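Local coordinates for CELL WALL surface anchor family protein (PDB 2X9X) that forms the repeating backbone subunit of the pneumococcal pilus, a cell-wall-linked surface fibre that probably serves in adhesion, at residues 131-136 / 188-193; 8-13 / 257-262. The protein carries 1 engineered substitution. All coordinates share one frame; numbering follows the deposited sequence. Where two conformers were deposited one is given.

Contact 1 (131-136 / 188-193). Engineered in segment 188-193: A191 (natural residue Thr). With NA (sodium ion), chain C.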
loop_
_atom_site.group_PDB
_atom_site.type_symbol
_atom_site.label_atom_id
_atom_site.label_comp_id
_atom_site.label_asym_id
_atom_site.label_seq_id
_atom_site.Cartn_x
_atom_site.Cartn_y
_atom_site.Cartn_z
ATOM N N VAL A 131 8.059 0.970 -1.883
ATOM C CA VAL A 131 7.166 0.010 -2.531
ATOM C C VAL A 131 5.776 0.637 -2.598
ATOM O O VAL A 131 5.167 0.917 -1.568
ATOM C CB VAL A 131 7.096 -1.326 -1.773
ATOM C CG1 VAL A 131 6.086 -2.264 -2.439
ATOM C CG2 VAL A 131 8.478 -1.978 -1.702
ATOM N N PRO A 132 5.274 0.886 -3.813
ATOM C CA PRO A 132 3.989 1.589 -3.887
ATOM C C PRO A 132 2.818 0.758 -3.371
ATOM O O PRO A 132 2.906 -0.468 -3.271
ATOM C CB PRO A 132 3.817 1.852 -5.391
ATOM C CG PRO A 132 5.189 1.745 -5.961
ATOM C CD PRO A 132 5.871 0.687 -5.143
ATOM N N GLU A 133 1.735 1.445 -3.032
ATOM C CA GLU A 133 0.464 0.804 -2.721
ATOM C C GLU A 133 -0.535 1.289 -3.758
ATOM O O GLU A 133 -0.414 2.406 -4.273
ATOM C CB GLU A 133 -0.012 1.181 -1.313
ATOM C CG GLU A 133 0.946 0.791 -0.187
ATOM C CD GLU A 133 0.873 -0.684 0.189
ATOM O OE1 GLU A 133 -0.118 -1.360 -0.168
ATOM O OE2 GLU A 133 1.806 -1.165 0.862
ATOM N N SER A 134 -1.529 0.461 -4.057
ATOM C CA SER A 134 -2.455 0.769 -5.137
ATOM C C SER A 134 -3.849 0.208 -4.906
ATOM O O SER A 134 -4.030 -0.808 -4.227
ATOM C CB SER A 134 -1.912 0.216 -6.458
ATOM O OG SER A 134 -2.732 0.604 -7.545
ATOM N N ASN A 135 -4.837 0.872 -5.489
ATOM C CA ASN A 135 -6.156 0.277 -5.602
ATOM C C ASN A 135 -6.318 -0.284 -7.014
ATOM O O ASN A 135 -5.364 -0.291 -7.797
ATOM C CB ASN A 135 -7.236 1.305 -5.298
ATOM C CG ASN A 135 -7.381 2.329 -6.392
ATOM O OD1 ASN A 135 -6.437 2.988 -6.821
ATOM N N ASP A 136 -7.518 -0.753 -7.335
ATOM C CA ASP A 136 -7.745 -1.478 -8.580
ATOM C C ASP A 136 -9.247 -1.575 -8.832
ATOM O O ASP A 136 -9.925 -2.432 -8.268
ATOM C CB ASP A 136 -7.116 -2.879 -8.482
ATOM C CG ASP A 136 -7.240 -3.667 -9.763
ATOM O OD1 ASP A 136 -7.996 -3.225 -10.633
ATOM O OD2 ASP A 136 -6.594 -4.725 -9.919
ATOM N N ASN A 188 2.402 -7.499 -10.703
ATOM C CA ASN A 188 2.795 -6.984 -9.397
ATOM C C ASN A 188 1.764 -5.927 -9.012
ATOM O O ASN A 188 1.670 -4.883 -9.660
ATOM C CB ASN A 188 4.202 -6.387 -9.473
ATOM C CG ASN A 188 4.657 -5.766 -8.160
ATOM O OD1 ASN A 188 3.875 -5.140 -7.445
ATOM N ND2 ASN A 188 5.943 -5.907 -7.857
ATOM N N ALA A 189 0.975 -6.204 -7.976
ATOM C CA ALA A 189 -0.158 -5.347 -7.622
ATOM C C ALA A 189 0.262 -4.026 -6.977
ATOM O O ALA A 189 -0.523 -3.075 -6.929
ATOM C CB ALA A 189 -1.140 -6.102 -6.723
ATOM N N GLN A 190 1.494 -3.974 -6.481
ATOM C CA GLN A 190 2.019 -2.758 -5.869
ATOM C C GLN A 190 2.313 -1.721 -6.936
ATOM O O GLN A 190 1.919 -0.560 -6.818
ATOM C CB GLN A 190 3.321 -3.048 -5.119
ATOM C CG GLN A 190 3.377 -4.384 -4.406
ATOM C CD GLN A 190 2.761 -4.346 -3.019
ATOM O OE1 GLN A 190 2.404 -3.285 -2.503
ATOM N NE2 GLN A 190 2.655 -5.509 -2.400
ATOM N N ALA A 191 3.007 -2.155 -7.983
ATOM C CA ALA A 191 3.552 -1.244 -8.983
ATOM C C ALA A 191 2.787 -1.247 -10.304
ATOM O O ALA A 191 2.867 -0.289 -11.076
ATOM C CB ALA A 191 5.010 -1.568 -9.229
ATOM N N GLY A 192 2.065 -2.329 -10.574
ATOM C CA GLY A 192 1.281 -2.430 -11.793
ATOM C C GLY A 192 2.052 -2.946 -12.998
ATOM O O GLY A 192 1.609 -2.789 -14.134
ATOM N N LYS A 193 3.207 -3.558 -12.753
ATOM C CA LYS A 193 4.017 -4.134 -13.825
ATOM C C LYS A 193 3.717 -5.623 -14.011
ATOM O O LYS A 193 3.578 -6.360 -13.033
ATOM C CB LYS A 193 5.505 -3.932 -13.539
HETATM NA NA NA C . -8.445 -1.821 -12.703
#
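Q190 sets its side chain against the carbonyl of P132 and across V131, where the loop between strands 182-188 and 194-200 meets the start of strand 133-142 in the Cna-B-like part of the pilin. The loop is shaped by an Asx turn: OD1 of N188 accepts from the backbone N of Q190 and, above its carbonyl plane, from N of A191, the engineered residue. CB of Q190 sits 3.2 Å from P132 O. CG comes next, 4.0 Å from V131 CG1. The chain then bends at chi2 (-85°), bringing the amide round to the P132 carbonyl oxygen, with CD 3.9 Å from P132 O. The two end atoms of this amide are probably interchanged in the model; the one built as OE1 lies 3.0 Å from P132 O, and with the amide turned over this may be a hydrogen bond. Beside it the E133 carboxylate points the same way with its plane 86° to the amide; its OE1 is hydrogen-bonded to T61. On the backbone side of Q190, the P132 ring comes over with CB 3.4 Å from Q190 O, a buried oxygen without a hydrogen-bond partner in the model. Further along the strand, S134 packs CB 3.6 Å from A189 O, while its OG turns to N135 O, bonding at 2.8 Å in the carbonyl plane, on a lone pair.

Contact 2 (8-13 / 257-262). With NA (sodium ion), chain C.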
loop_
_atom_site.group_PDB
_atom_site.type_symbol
_atom_site.label_atom_id
_atom_site.label_comp_id
_atom_site.label_asym_id
_atom_site.label_seq_id
_atom_site.Cartn_x
_atom_site.Cartn_y
_atom_site.Cartn_z
ATOM N N ILE A 8 -14.195 5.433 -18.521
ATOM C CA ILE A 8 -13.907 5.477 -17.094
ATOM C C ILE A 8 -12.510 6.016 -16.805
ATOM O O ILE A 8 -11.598 5.885 -17.621
ATOM C CB ILE A 8 -14.055 4.074 -16.452
ATOM C CG1 ILE A 8 -14.153 4.172 -14.925
ATOM C CG2 ILE A 8 -12.892 3.173 -16.860
ATOM C CD1 ILE A 8 -14.662 2.895 -14.261
ATOM N N ASP A 9 -12.365 6.644 -15.645
ATOM C CA ASP A 9 -11.052 6.951 -15.100
ATOM C C ASP A 9 -11.110 6.879 -13.582
ATOM O O ASP A 9 -12.158 7.111 -12.972
ATOM C CB ASP A 9 -10.566 8.334 -15.549
ATOM C CG ASP A 9 -9.106 8.584 -15.198
ATOM O OD1 ASP A 9 -8.320 7.610 -15.180
ATOM O OD2 ASP A 9 -8.740 9.753 -14.944
ATOM N N LYS A 10 -9.990 6.517 -12.974
ATOM C CA LYS A 10 -9.844 6.625 -11.529
ATOM C C LYS A 10 -8.582 7.407 -11.230
ATOM O O LYS A 10 -7.559 7.212 -11.880
ATOM C CB LYS A 10 -9.750 5.256 -10.856
ATOM C CG LYS A 10 -9.468 5.394 -9.380
ATOM C CD LYS A 10 -9.299 4.076 -8.664
ATOM C CE LYS A 10 -9.092 4.356 -7.188
ATOM N NZ LYS A 10 -9.203 3.142 -6.359
ATOM N N ASP A 11 -8.651 8.294 -10.247
ATOM C CA ASP A 11 -7.479 9.060 -9.856
ATOM C C ASP A 11 -7.733 9.622 -8.471
ATOM O O ASP A 11 -8.768 9.342 -7.853
ATOM C CB ASP A 11 -7.218 10.188 -10.862
ATOM C CG ASP A 11 -5.739 10.543 -10.987
ATOM O OD1 ASP A 11 -4.985 10.392 -10.002
ATOM O OD2 ASP A 11 -5.332 10.984 -12.080
ATOM N N PHE A 12 -6.787 10.406 -7.975
ATOM C CA PHE A 12 -6.995 11.123 -6.728
ATOM C C PHE A 12 -8.125 12.125 -6.936
ATOM O O PHE A 12 -8.357 12.585 -8.060
ATOM C CB PHE A 12 -5.700 11.804 -6.288
ATOM C CG PHE A 12 -4.551 10.848 -6.137
ATOM C CD1 PHE A 12 -3.411 10.975 -6.915
ATOM C CD2 PHE A 12 -4.636 9.792 -5.244
ATOM C CE1 PHE A 12 -2.362 10.079 -6.782
ATOM C CE2 PHE A 12 -3.589 8.891 -5.109
ATOM C CZ PHE A 12 -2.452 9.037 -5.878
ATOM N N LYS A 13 -8.841 12.439 -5.864
ATOM C CA LYS A 13 -9.991 13.337 -5.949
ATOM C C LYS A 13 -9.638 14.642 -6.655
ATOM O O LYS A 13 -8.704 15.340 -6.258
ATOM C CB LYS A 13 -10.556 13.618 -4.555
ATOM C CG LYS A 13 -11.653 14.676 -4.513
ATOM C CD LYS A 13 -12.917 14.206 -5.206
ATOM C CE LYS A 13 -14.104 15.101 -4.855
ATOM N NZ LYS A 13 -13.960 16.499 -5.364
ATOM N N THR A 257 -6.486 3.016 -15.543
ATOM C CA THR A 257 -5.152 2.967 -14.955
ATOM C C THR A 257 -5.157 3.704 -13.617
ATOM O O THR A 257 -5.366 4.918 -13.562
ATOM C CB THR A 257 -4.087 3.581 -15.887
ATOM O OG1 THR A 257 -4.119 2.916 -17.157
ATOM C CG2 THR A 257 -2.696 3.432 -15.280
ATOM N N GLU A 258 -4.934 2.964 -12.536
ATOM C CA GLU A 258 -4.981 3.543 -11.195
ATOM C C GLU A 258 -3.707 4.291 -10.824
ATOM O O GLU A 258 -2.608 3.912 -11.240
ATOM C CB GLU A 258 -5.233 2.463 -10.141
ATOM C CG GLU A 258 -6.612 1.853 -10.173
ATOM C CD GLU A 258 -6.762 0.827 -11.266
ATOM O OE1 GLU A 258 -5.738 0.340 -11.801
ATOM O OE2 GLU A 258 -7.917 0.509 -11.587
ATOM N N PRO A 259 -3.850 5.346 -10.008
ATOM C CA PRO A 259 -2.672 6.036 -9.475
ATOM C C PRO A 259 -1.998 5.173 -8.411
ATOM O O PRO A 259 -2.506 4.104 -8.068
ATOM C CB PRO A 259 -3.263 7.297 -8.844
ATOM C CG PRO A 259 -4.659 6.920 -8.477
ATOM C CD PRO A 259 -5.113 5.896 -9.482
ATOM N N LYS A 260 -0.860 5.630 -7.906
ATOM C CA LYS A 260 -0.100 4.871 -6.922
ATOM C C LYS A 260 0.396 5.818 -5.846
ATOM O O LYS A 260 0.633 6.998 -6.115
ATOM C CB LYS A 260 1.095 4.186 -7.593
ATOM C CG LYS A 260 0.734 3.335 -8.811
ATOM C CD LYS A 260 0.378 1.915 -8.405
ATOM C CE LYS A 260 -0.136 1.100 -9.586
ATOM N NZ LYS A 260 -1.556 1.424 -9.921
ATOM N N VAL A 261 0.551 5.307 -4.627
ATOM C CA VAL A 261 1.127 6.099 -3.544
ATOM C C VAL A 261 2.344 5.389 -2.955
ATOM O O VAL A 261 2.463 4.165 -3.040
ATOM C CB VAL A 261 0.101 6.413 -2.441
ATOM C CG1 VAL A 261 -1.104 7.145 -3.027
ATOM C CG2 VAL A 261 -0.330 5.147 -1.750
ATOM N N VAL A 262 3.249 6.158 -2.361
ATOM C CA VAL A 262 4.498 5.591 -1.860
ATOM C C VAL A 262 5.086 6.432 -0.730
ATOM O O VAL A 262 4.956 7.659 -0.728
ATOM C CB VAL A 262 5.524 5.455 -3.001
ATOM C CG1 VAL A 262 6.001 6.833 -3.451
ATOM C CG2 VAL A 262 6.694 4.573 -2.582
HETATM NA NA NA C . -8.445 -1.821 -12.703
HETATM O O HOH W 1 -7.414 5.557 -16.869
#
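Residues 9-12 and 257-261 run in nearly the same direction, 11° apart end to end, with D11 CA 5.7 Å from P259 CA. This brings edge strand 7-12 of the five-stranded antiparallel sheet against the lead-in to strand 260-271 of the neighbouring mixed sheet, in a Cna-B-like pilin fold. Direct backbone pairing is absent; instead a water receives N-H from T257 and donates to D9 OD1, and K25 NZ, in a salt bridge with D9 OD1, also hydrogen-bonds to K10 O and T257 O. K10 reaches across fully extended, its CD 3.8 Å from E258 CG, and its NZ is covalently linked to N135 CG and hydrogen-bonded to D58, consistent with the lysine-asparagine isopeptide bond of Gram-positive pilins. D11 OD1 lies 3.7 Å from P259 CB and also takes the N-H of F12. The apolar end of the contact is built round the F12 ring. P259 CB covers one face in a CH-pi contact, 3.9 Å from the ring centroid and 28° off the normal. V261 CG1 approaches CZ of F12 obliquely, at 3.7 Å. At the ring edge, in plane, K260 O lies 3.7 Å from F12 CZ.

Overall arrangement
The two contacts, centres about 11 Å apart, meet where strands 133-142 and 260-271 pair antiparallel: E133 N bonds to V261 O at 2.8 Å. K260 of contact 2 reaches to contact 1, with NZ 2.8 Å from S134 OG and CD 3.3 Å from Q190 O. The covalent link of N135 to K10 ties segment 131-136 to segment 8-13; the distance from N135 CG to K10 NZ in the model, 2.0 Å, is long for an amide bond. Both contacts also give a carboxylate oxygen to the sodium ion, D136 OD1 at 2.5 Å and E258 OE2 at 2.6 Å, with V137 O and D255 OD1 completing the site.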